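Local coordinates for Non-structural protein 11 (Prrsv 16244b, PDB 5EYI) that probably cleaves viral RNA at uridylates as an endoribonuclease, thereby keeping host double-stranded RNA sensors from being activated during infection, at residues A[62-70]-A[97-108]; A[118-129]-A[183-192]. The protein carries 1 engineered substitution. All coordinates share one frame; numbering follows the deposited sequence.

Contact 1. Residues A[62-70]-A[97-108]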
loop_
_atom_site.group_PDB
_atom_site.type_symbol
_atom_site.label_atom_id
_atom_site.label_comp_id
_atom_site.label_asym_id
_atom_site.label_seq_id
_atom_site.Cartn_x
_atom_site.Cartn_y
_atom_site.Cartn_z
ATOM N N TYR A 62 -12.466 -8.189 -29.024
ATOM C CA TYR A 62 -11.437 -7.736 -28.114
ATOM C C TYR A 62 -11.441 -6.208 -28.002
ATOM O O TYR A 62 -10.547 -5.645 -27.368
ATOM C CB TYR A 62 -10.063 -8.205 -28.601
ATOM C CG TYR A 62 -9.819 -9.709 -28.619
ATOM C CD1 TYR A 62 -10.454 -10.577 -27.714
ATOM C CD2 TYR A 62 -8.899 -10.258 -29.514
ATOM C CE1 TYR A 62 -10.196 -11.943 -27.729
ATOM C CE2 TYR A 62 -8.632 -11.621 -29.535
ATOM C CZ TYR A 62 -9.279 -12.462 -28.645
ATOM O OH TYR A 62 -9.011 -13.812 -28.671
ATOM N N SER A 63 -12.421 -5.540 -28.623
ATOM C CA SER A 63 -12.673 -4.131 -28.355
ATOM C C SER A 63 -12.975 -3.975 -26.872
ATOM O O SER A 63 -13.841 -4.664 -26.335
ATOM C CB SER A 63 -13.846 -3.592 -29.171
ATOM O OG SER A 63 -13.511 -3.523 -30.535
ATOM N N ARG A 64 -12.228 -3.087 -26.228
ATOM C CA ARG A 64 -12.343 -2.818 -24.803
ATOM C C ARG A 64 -13.126 -1.519 -24.658
ATOM O O ARG A 64 -12.711 -0.481 -25.189
ATOM C CB ARG A 64 -10.937 -2.687 -24.199
ATOM C CG ARG A 64 -10.825 -2.019 -22.834
ATOM C CD ARG A 64 -11.394 -2.883 -21.734
ATOM N NE ARG A 64 -10.628 -4.115 -21.607
ATOM C CZ ARG A 64 -11.044 -5.197 -20.964
ATOM N NH1 ARG A 64 -12.223 -5.213 -20.345
ATOM N NH2 ARG A 64 -10.271 -6.272 -20.928
ATOM N N ALA A 65 -14.250 -1.587 -23.943
ATOM C CA ALA A 65 -15.036 -0.412 -23.594
ATOM C C ALA A 65 -14.291 0.420 -22.548
ATOM O O ALA A 65 -13.975 -0.076 -21.470
ATOM C CB ALA A 65 -16.393 -0.837 -23.047
ATOM N N CYS A 66 -14.011 1.681 -22.868
ATOM C CA CYS A 66 -13.312 2.571 -21.939
ATOM C C CYS A 66 -14.324 3.449 -21.218
ATOM O O CYS A 66 -14.706 4.519 -21.700
ATOM C CB CYS A 66 -12.257 3.374 -22.677
ATOM S SG CYS A 66 -11.049 2.294 -23.476
ATOM N N ILE A 67 -14.747 2.970 -20.052
ATOM C CA ILE A 67 -15.890 3.518 -19.322
ATOM C C ILE A 67 -15.475 4.646 -18.389
ATOM O O ILE A 67 -14.593 4.474 -17.556
ATOM C CB ILE A 67 -16.599 2.416 -18.501
ATOM C CG1 ILE A 67 -17.074 1.279 -19.426
ATOM C CG2 ILE A 67 -17.791 2.997 -17.743
ATOM C CD1 ILE A 67 -17.421 -0.021 -18.718
ATOM N N GLY A 68 -16.133 5.794 -18.517
ATOM C CA GLY A 68 -15.855 6.951 -17.661
ATOM C C GLY A 68 -14.542 7.678 -17.908
ATOM O O GLY A 68 -14.114 8.478 -17.076
ATOM N N ALA A 69 -13.908 7.425 -19.052
ATOM C CA ALA A 69 -12.613 7.990 -19.341
ATOM C C ALA A 69 -12.791 9.372 -19.944
ATOM O O ALA A 69 -13.742 9.625 -20.678
ATOM C CB ALA A 69 -11.856 7.101 -20.308
ATOM N N GLY A 70 -11.859 10.267 -19.649
ATOM C CA GLY A 70 -11.771 11.519 -20.392
ATOM C C GLY A 70 -11.494 11.182 -21.841
ATOM O O GLY A 70 -10.970 10.112 -22.151
ATOM N N ALA A 97 -5.850 -8.795 -33.668
ATOM C CA ALA A 97 -6.432 -8.148 -32.499
ATOM C C ALA A 97 -5.937 -8.815 -31.223
ATOM O O ALA A 97 -5.884 -10.038 -31.144
ATOM C CB ALA A 97 -7.950 -8.206 -32.562
ATOM N N GLN A 98 -5.562 -8.008 -30.236
ATOM C CA GLN A 98 -5.060 -8.510 -28.967
ATOM C C GLN A 98 -6.074 -8.271 -27.874
ATOM O O GLN A 98 -6.831 -7.309 -27.929
ATOM C CB GLN A 98 -3.761 -7.794 -28.591
ATOM C CG GLN A 98 -2.648 -7.908 -29.616
ATOM C CD GLN A 98 -2.304 -9.342 -29.946
ATOM O OE1 GLN A 98 -2.405 -9.776 -31.101
ATOM N NE2 GLN A 98 -1.916 -10.096 -28.926
ATOM N N LEU A 99 -6.068 -9.141 -26.873
ATOM C CA LEU A 99 -6.824 -8.914 -25.651
ATOM C C LEU A 99 -6.170 -7.757 -24.900
ATOM O O LEU A 99 -4.960 -7.776 -24.679
ATOM C CB LEU A 99 -6.815 -10.164 -24.764
ATOM C CG LEU A 99 -7.996 -10.274 -23.793
ATOM C CD1 LEU A 99 -9.205 -10.844 -24.527
ATOM C CD2 LEU A 99 -7.644 -11.119 -22.569
ATOM N N LEU A 100 -6.958 -6.751 -24.528
ATOM C CA LEU A 100 -6.468 -5.664 -23.682
ATOM C C LEU A 100 -6.778 -5.985 -22.227
ATOM O O LEU A 100 -7.815 -6.579 -21.945
ATOM C CB LEU A 100 -7.107 -4.328 -24.071
ATOM C CG LEU A 100 -6.532 -3.635 -25.308
ATOM C CD1 LEU A 100 -7.463 -2.518 -25.756
ATOM C CD2 LEU A 100 -5.137 -3.082 -25.038
ATOM N N PRO A 101 -5.887 -5.592 -21.299
ATOM C CA PRO A 101 -6.147 -5.832 -19.884
ATOM C C PRO A 101 -7.185 -4.877 -19.293
ATOM O O PRO A 101 -7.599 -3.914 -19.938
ATOM C CB PRO A 101 -4.777 -5.614 -19.235
ATOM C CG PRO A 101 -4.095 -4.646 -20.130
ATOM C CD PRO A 101 -4.564 -4.978 -21.514
ATOM N N GLU A 102 -7.596 -5.171 -18.067
ATOM C CA GLU A 102 -8.544 -4.339 -17.333
ATOM C C GLU A 102 -7.789 -3.152 -16.748
ATOM O O GLU A 102 -6.648 -3.298 -16.306
ATOM C CB GLU A 102 -9.186 -5.129 -16.185
ATOM C CG GLU A 102 -9.943 -6.396 -16.588
ATOM C CD GLU A 102 -11.361 -6.148 -17.081
ATOM O OE1 GLU A 102 -11.870 -6.996 -17.852
ATOM O OE2 GLU A 102 -11.980 -5.130 -16.697
ATOM N N THR A 103 -8.426 -1.986 -16.741
ATOM C CA THR A 103 -7.817 -0.777 -16.172
ATOM C C THR A 103 -8.873 0.199 -15.682
ATOM O O THR A 103 -9.999 0.175 -16.158
ATOM C CB THR A 103 -6.895 -0.061 -17.204
ATOM O OG1 THR A 103 -6.226 1.041 -16.580
ATOM C CG2 THR A 103 -7.675 0.458 -18.391
ATOM N N VAL A 104 -8.500 1.048 -14.727
ATOM C CA VAL A 104 -9.285 2.247 -14.441
ATOM C C VAL A 104 -8.774 3.369 -15.344
ATOM O O VAL A 104 -7.668 3.286 -15.902
ATOM C CB VAL A 104 -9.306 2.641 -12.934
ATOM C CG1 VAL A 104 -9.758 1.461 -12.087
ATOM C CG2 VAL A 104 -7.967 3.135 -12.428
ATOM N N PHE A 105 -9.590 4.410 -15.488
ATOM C CA PHE A 105 -9.301 5.494 -16.421
ATOM C C PHE A 105 -9.270 6.845 -15.736
ATOM O O PHE A 105 -10.059 7.115 -14.840
ATOM C CB PHE A 105 -10.324 5.486 -17.561
ATOM C CG PHE A 105 -10.124 4.355 -18.531
ATOM C CD1 PHE A 105 -9.158 4.446 -19.518
ATOM C CD2 PHE A 105 -10.882 3.196 -18.441
ATOM C CE1 PHE A 105 -8.951 3.402 -20.404
ATOM C CE2 PHE A 105 -10.678 2.148 -19.322
ATOM C CZ PHE A 105 -9.717 2.251 -20.307
ATOM N N SER A 106 -8.349 7.695 -16.162
ATOM C CA SER A 106 -8.377 9.108 -15.807
ATOM C C SER A 106 -9.591 9.749 -16.463
ATOM O O SER A 106 -10.008 9.346 -17.550
ATOM C CB SER A 106 -7.111 9.814 -16.281
ATOM O OG SER A 106 -5.988 9.367 -15.553
ATOM N N THR A 107 -10.131 10.772 -15.816
ATOM C CA THR A 107 -11.437 11.329 -16.180
ATOM C C THR A 107 -11.396 12.544 -17.093
ATOM O O THR A 107 -12.450 13.056 -17.471
ATOM C CB THR A 107 -12.199 11.717 -14.912
ATOM O OG1 THR A 107 -11.394 12.620 -14.142
ATOM C CG2 THR A 107 -12.506 10.482 -14.098
ATOM N N GLY A 108 -10.199 13.021 -17.432
ATOM C CA GLY A 108 -10.040 14.234 -18.234
ATOM C C GLY A 108 -10.027 15.522 -17.437
ATOM O O GLY A 108 -9.833 16.607 -18.013
HETATM O O HOH W 1 -7.958 -4.943 -28.446
HETATM O O HOH W 2 -9.704 -6.558 -24.994
#

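Contact 2. Residues A[118-129]-A[183-192]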
loop_
_atom_site.group_PDB
_atom_site.type_symbol
_atom_site.label_atom_id
_atom_site.label_comp_id
_atom_site.label_asym_id
_atom_site.label_seq_id
_atom_site.Cartn_x
_atom_site.Cartn_y
_atom_site.Cartn_z
ATOM N N LEU A 118 -17.288 14.716 -9.698
ATOM C CA LEU A 118 -18.162 14.372 -10.818
ATOM C C LEU A 118 -19.596 14.178 -10.358
ATOM O O LEU A 118 -20.512 14.378 -11.140
ATOM C CB LEU A 118 -17.669 13.128 -11.562
ATOM C CG LEU A 118 -16.278 13.230 -12.202
ATOM C CD1 LEU A 118 -16.000 11.984 -13.029
ATOM C CD2 LEU A 118 -16.134 14.470 -13.062
ATOM N N ASP A 119 -19.786 13.790 -9.098
ATOM C CA ASP A 119 -21.126 13.600 -8.536
ATOM C C ASP A 119 -21.065 13.489 -7.007
ATOM O O ASP A 119 -19.973 13.549 -6.419
ATOM C CB ASP A 119 -21.806 12.368 -9.170
ATOM C CG ASP A 119 -21.016 11.076 -8.989
ATOM O OD1 ASP A 119 -20.274 10.918 -8.004
ATOM O OD2 ASP A 119 -21.162 10.185 -9.837
ATOM N N ASP A 120 -22.230 13.336 -6.373
ATOM C CA ASP A 120 -22.318 13.179 -4.912
ATOM C C ASP A 120 -21.643 11.927 -4.399
ATOM O O ASP A 120 -21.116 11.920 -3.282
ATOM C CB ASP A 120 -23.778 13.129 -4.433
ATOM C CG ASP A 120 -24.436 14.478 -4.416
ATOM O OD1 ASP A 120 -23.760 15.494 -4.128
ATOM O OD2 ASP A 120 -25.657 14.510 -4.673
ATOM N N ARG A 121 -21.688 10.864 -5.192
ATOM C CA ARG A 121 -21.051 9.619 -4.794
ATOM C C ARG A 121 -19.533 9.803 -4.596
ATOM O O ARG A 121 -18.962 9.291 -3.630
ATOM C CB ARG A 121 -21.351 8.521 -5.807
ATOM C CG ARG A 121 -21.136 7.122 -5.274
ATOM C CD ARG A 121 -21.281 6.104 -6.390
ATOM N NE ARG A 121 -20.850 4.775 -5.961
ATOM C CZ ARG A 121 -20.597 3.748 -6.777
ATOM N NH1 ARG A 121 -20.724 3.860 -8.101
ATOM N NH2 ARG A 121 -20.197 2.588 -6.264
ATOM N N GLU A 122 -18.899 10.570 -5.484
ATOM C CA GLU A 122 -17.468 10.846 -5.367
ATOM C C GLU A 122 -17.161 11.717 -4.150
ATOM O O GLU A 122 -16.227 11.435 -3.391
ATOM C CB GLU A 122 -16.927 11.505 -6.640
ATOM C CG GLU A 122 -15.409 11.566 -6.652
ATOM C CD GLU A 122 -14.829 12.037 -7.969
ATOM O OE1 GLU A 122 -15.275 13.076 -8.500
ATOM O OE2 GLU A 122 -13.889 11.372 -8.456
ATOM N N ARG A 123 -17.949 12.775 -3.977
ATOM C CA ARG A 123 -17.884 13.629 -2.782
ATOM C C ARG A 123 -17.916 12.793 -1.507
ATOM O O ARG A 123 -17.114 13.001 -0.593
ATOM C CB ARG A 123 -19.051 14.622 -2.807
ATOM C CG ARG A 123 -19.103 15.624 -1.672
ATOM C CD ARG A 123 -20.227 16.627 -1.891
ATOM N NE ARG A 123 -19.912 17.663 -2.883
ATOM C CZ ARG A 123 -19.146 18.745 -2.676
ATOM N NH1 ARG A 123 -18.548 18.979 -1.494
ATOM N NH2 ARG A 123 -18.965 19.616 -3.674
ATOM N N GLU A 124 -18.833 11.830 -1.476
ATOM C CA GLU A 124 -19.013 10.929 -0.339
ATOM C C GLU A 124 -17.787 10.040 -0.103
ATOM O O GLU A 124 -17.343 9.894 1.050
ATOM C CB GLU A 124 -20.289 10.087 -0.523
ATOM C CG GLU A 124 -20.457 8.919 0.440
ATOM C CD GLU A 124 -21.908 8.447 0.552
ATOM O OE1 GLU A 124 -22.413 7.811 -0.408
ATOM N N VAL A 125 -17.232 9.470 -1.179
ATOM C CA VAL A 125 -16.009 8.652 -1.059
ATOM C C VAL A 125 -14.839 9.509 -0.565
ATOM O O VAL A 125 -14.072 9.078 0.291
ATOM C CB VAL A 125 -15.655 7.912 -2.375
ATOM C CG1 VAL A 125 -14.308 7.212 -2.272
ATOM C CG2 VAL A 125 -16.723 6.884 -2.700
ATOM N N ALA A 126 -14.723 10.729 -1.079
ATOM C CA ALA A 126 -13.696 11.655 -0.615
ATOM C C ALA A 126 -13.825 11.913 0.895
ATOM O O ALA A 126 -12.831 11.858 1.623
ATOM C CB ALA A 126 -13.770 12.951 -1.403
ATOM N N ALA A 127 -15.057 12.145 1.361
ATOM C CA ALA A 127 -15.334 12.355 2.787
ATOM C C ALA A 127 -15.074 11.129 3.680
ATOM O O ALA A 127 -14.854 11.288 4.875
ATOM C CB ALA A 127 -16.765 12.838 2.983
ATOM N N SER A 128 -15.119 9.923 3.120
ATOM C CA SER A 128 -14.823 8.705 3.889
ATOM C C SER A 128 -13.319 8.521 4.194
ATOM O O SER A 128 -12.971 7.831 5.149
ATOM C CB SER A 128 -15.374 7.467 3.169
ATOM O OG SER A 128 -14.629 7.159 2.001
ATOM N N LEU A 129 -12.445 9.111 3.374
ATOM C CA LEU A 129 -11.004 9.142 3.627
ATOM C C LEU A 129 -10.487 10.573 3.428
ATOM O O LEU A 129 -9.782 10.858 2.454
ATOM C CB LEU A 129 -10.267 8.171 2.688
ATOM C CG LEU A 129 -9.868 6.771 3.132
ATOM C CD1 LEU A 129 -8.814 6.256 2.166
ATOM C CD2 LEU A 129 -9.325 6.714 4.553
ATOM N N VAL A 183 -8.876 10.090 -11.052
ATOM C CA VAL A 183 -9.761 8.945 -11.211
ATOM C C VAL A 183 -11.067 9.165 -10.439
ATOM O O VAL A 183 -11.076 9.799 -9.379
ATOM C CB VAL A 183 -9.123 7.611 -10.757
ATOM C CG1 VAL A 183 -7.827 7.354 -11.507
ATOM C CG2 VAL A 183 -8.889 7.578 -9.255
ATOM N N TYR A 184 -12.152 8.633 -10.984
ATOM C CA TYR A 184 -13.450 8.628 -10.322
ATOM C C TYR A 184 -13.350 7.802 -9.045
ATOM O O TYR A 184 -13.218 6.585 -9.117
ATOM C CB TYR A 184 -14.508 8.049 -11.263
ATOM C CG TYR A 184 -15.915 8.059 -10.718
ATOM C CD1 TYR A 184 -16.661 6.885 -10.631
ATOM C CD2 TYR A 184 -16.499 9.238 -10.274
ATOM C CE1 TYR A 184 -17.956 6.892 -10.131
ATOM C CE2 TYR A 184 -17.797 9.254 -9.777
ATOM C CZ TYR A 184 -18.522 8.080 -9.718
ATOM O OH TYR A 184 -19.800 8.095 -9.215
ATOM N N LEU A 185 -13.379 8.470 -7.889
ATOM C CA LEU A 185 -13.039 7.826 -6.609
ATOM C C LEU A 185 -13.854 6.569 -6.242
ATOM O O LEU A 185 -13.317 5.660 -5.586
ATOM C CB LEU A 185 -13.082 8.824 -5.442
ATOM C CG LEU A 185 -12.103 10.010 -5.456
ATOM C CD1 LEU A 185 -12.357 10.899 -4.248
ATOM C CD2 LEU A 185 -10.662 9.529 -5.440
ATOM N N PRO A 186 -15.136 6.504 -6.653
ATOM C CA PRO A 186 -15.857 5.251 -6.402
ATOM C C PRO A 186 -15.273 4.012 -7.095
ATOM O O PRO A 186 -15.476 2.914 -6.580
ATOM C CB PRO A 186 -17.283 5.565 -6.868
ATOM C CG PRO A 186 -17.414 7.026 -6.578
ATOM C CD PRO A 186 -16.071 7.595 -6.978
ATOM N N ASP A 187 -14.518 4.179 -8.190
ATOM C CA ASP A 187 -13.757 3.052 -8.788
ATOM C C ASP A 187 -12.740 2.418 -7.851
ATOM O O ASP A 187 -12.334 1.274 -8.065
ATOM C CB ASP A 187 -12.975 3.480 -10.044
ATOM C CG ASP A 187 -13.860 3.826 -11.215
ATOM O OD1 ASP A 187 -15.052 3.438 -11.255
ATOM O OD2 ASP A 187 -13.338 4.492 -12.124
ATOM N N LEU A 188 -12.280 3.176 -6.861
ATOM C CA LEU A 188 -11.324 2.676 -5.881
ATOM C C LEU A 188 -11.934 2.104 -4.598
ATOM O O LEU A 188 -11.195 1.511 -3.824
ATOM C CB LEU A 188 -10.338 3.787 -5.501
ATOM C CG LEU A 188 -9.685 4.589 -6.632
ATOM C CD1 LEU A 188 -8.702 5.587 -6.042
ATOM C CD2 LEU A 188 -8.991 3.682 -7.635
ATOM N N GLU A 189 -13.241 2.292 -4.368
ATOM C CA GLU A 189 -13.950 1.840 -3.138
ATOM C C GLU A 189 -13.585 0.429 -2.692
ATOM O O GLU A 189 -13.330 0.193 -1.513
ATOM C CB GLU A 189 -15.476 1.872 -3.330
ATOM C CG GLU A 189 -16.170 3.192 -3.019
ATOM C CD GLU A 189 -17.626 3.251 -3.520
ATOM O OE1 GLU A 189 -18.044 2.394 -4.345
ATOM O OE2 GLU A 189 -18.366 4.175 -3.102
ATOM N N ALA A 190 -13.558 -0.498 -3.646
ATOM C CA ALA A 190 -13.238 -1.900 -3.378
ATOM C C ALA A 190 -11.826 -2.130 -2.817
ATOM O O ALA A 190 -11.555 -3.192 -2.228
ATOM C CB ALA A 190 -13.438 -2.731 -4.637
ATOM N N TYR A 191 -10.936 -1.154 -2.998
ATOM C CA TYR A 191 -9.564 -1.233 -2.482
ATOM C C TYR A 191 -9.331 -0.507 -1.158
ATOM O O TYR A 191 -8.269 -0.679 -0.555
ATOM C CB TYR A 191 -8.605 -0.668 -3.522
ATOM C CG TYR A 191 -8.725 -1.313 -4.885
ATOM C CD1 TYR A 191 -8.218 -2.581 -5.121
ATOM C CD2 TYR A 191 -9.348 -0.655 -5.933
ATOM C CE1 TYR A 191 -8.322 -3.180 -6.363
ATOM C CE2 TYR A 191 -9.459 -1.239 -7.184
ATOM C CZ TYR A 191 -8.942 -2.503 -7.395
ATOM O OH TYR A 191 -9.036 -3.090 -8.629
ATOM N N LEU A 192 -10.311 0.276 -0.699
ATOM C CA LEU A 192 -10.111 1.188 0.434
ATOM C C LEU A 192 -10.473 0.638 1.815
ATOM O O LEU A 192 -10.401 1.388 2.789
ATOM C CB LEU A 192 -10.885 2.497 0.204
ATOM C CG LEU A 192 -10.500 3.320 -1.028
ATOM C CD1 LEU A 192 -11.290 4.621 -1.054
ATOM C CD2 LEU A 192 -9.000 3.591 -1.096
HETATM O O HOH W 3 -21.090 5.833 -9.800
#

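Contact 1. Residues A[62-70]-A[97-108]
A97 meets the ring of Y62 from the edge. A97 O lies near the ring plane, 3.4 Å from Y62 CD2, and A97 CB touches the same atom. Two waters link the backbones, one donating to both Y62 O and Q98 O, the other donating to Y62 O and taking the N-H of L100. L99 crosses the Y62 side chain at about a right angle. L99 CD1 comes to 3.4 Å from Y62 CD1, while the L99 backbone N sits over one ring face.

L100 CD1 packs on R64 CB. The R64 chain bends at chi2 and chi3 (70° and 64°), which sets the guanidinium beside L100 O and E102. R64 NH2 donates to L100 O at 2.7 Å, nearly straight, the oxygen in the guanidinium plane. E102 OE1 forms a salt bridge to R64 NH1 at 3.1 Å, with a weak hydrogen bond.

F105 packs on C66 and A69. C66 CB lies over one face of the ring, a CH-pi contact at 4.0 Å from the centroid. C66 SG stands oblique to the ring, a sulfur-aromatic contact, nearest CZ. A69 CB touches F105 CB at 3.5 Å. S106 O accepts from G70 N at 2.9 Å. G108, the N-cap of helix 109-112, comes against G70.

Strand 64-67, paired with strand 85-93 in the N-terminal domain, meets the chain leaving strand 96-98 for the NendoU part. Waters join the backbones at the Y62 end, one direct bond at the G70 end; between them R64, gripping a carbonyl and a carboxylate, fixes an irregular loop.

Contact 2. Residues A[118-129]-A[183-192]
Y184 and D119 meet through the phenol. Y184 OH donates to D119 OD2 at 2.6 Å, on the syn lone pair, with ring and carboxylate planes 74° apart. D119 CG sits between its backbone N and carbonyl carbon (chi1 58°), bringing OD1 back onto E122 N, so D119 caps helix 120-128 too. A water donates to Y184 OH and accepts from R121 NH1.

R121, extended from CG to NE, lies alongside P186. P186 CB lies over the centre of one guanidinium face, and R121 NH2 reaches E189 OE1 at 2.9 Å, a salt bridge whose hydrogen bond is weak.

E122 has CG anti to the backbone N (chi1 -169°) and is extended beyond, carrying its carboxylate to the start of 183-192. E122 OE2 accepts from L185 N at 3.0 Å on its anti side, 19° out of the carboxylate plane. E122 OE1 takes L118 N and a salt bridge from R109, so both buried oxygens are satisfied.

V125 divides its branches: CG1 packs on L185 CB at 3.8 Å, CG2 on P186 CG. A126 CB touches L185 CD1, and L129 meets L192.

In NendoU, the contact sets helix 120-128 against residues 185-191, which coil with helical backbone angles between strands 173-180 and 198-205. F133 of helix 130-133 packs on A126, L185 and L192. L188 and L192 touch strand 219-223.

Overall arrangement
Contact 1 brings strand 64-67 of the N-terminal part against the chain running from strand 96-98 into the NendoU domain. Contact 2 lies wholly within NendoU. The two share no element, but T107 CG2 packs on Y184 and L118; their centres are about 19 Å apart. Contact 1 is partly buried and relies on backbone carbonyls, waters, an arginine with its salt bridge, and two aromatic rings. Contact 2 is more buried, and carboxylates take the leading polar part there. Its L129 side chain is about 6 Å from that of H131, predicted to be an active-site residue; contact 1 is remote from such sites. R109 bonds T107 OG1 and forms a salt bridge with E122, joining the two contacts.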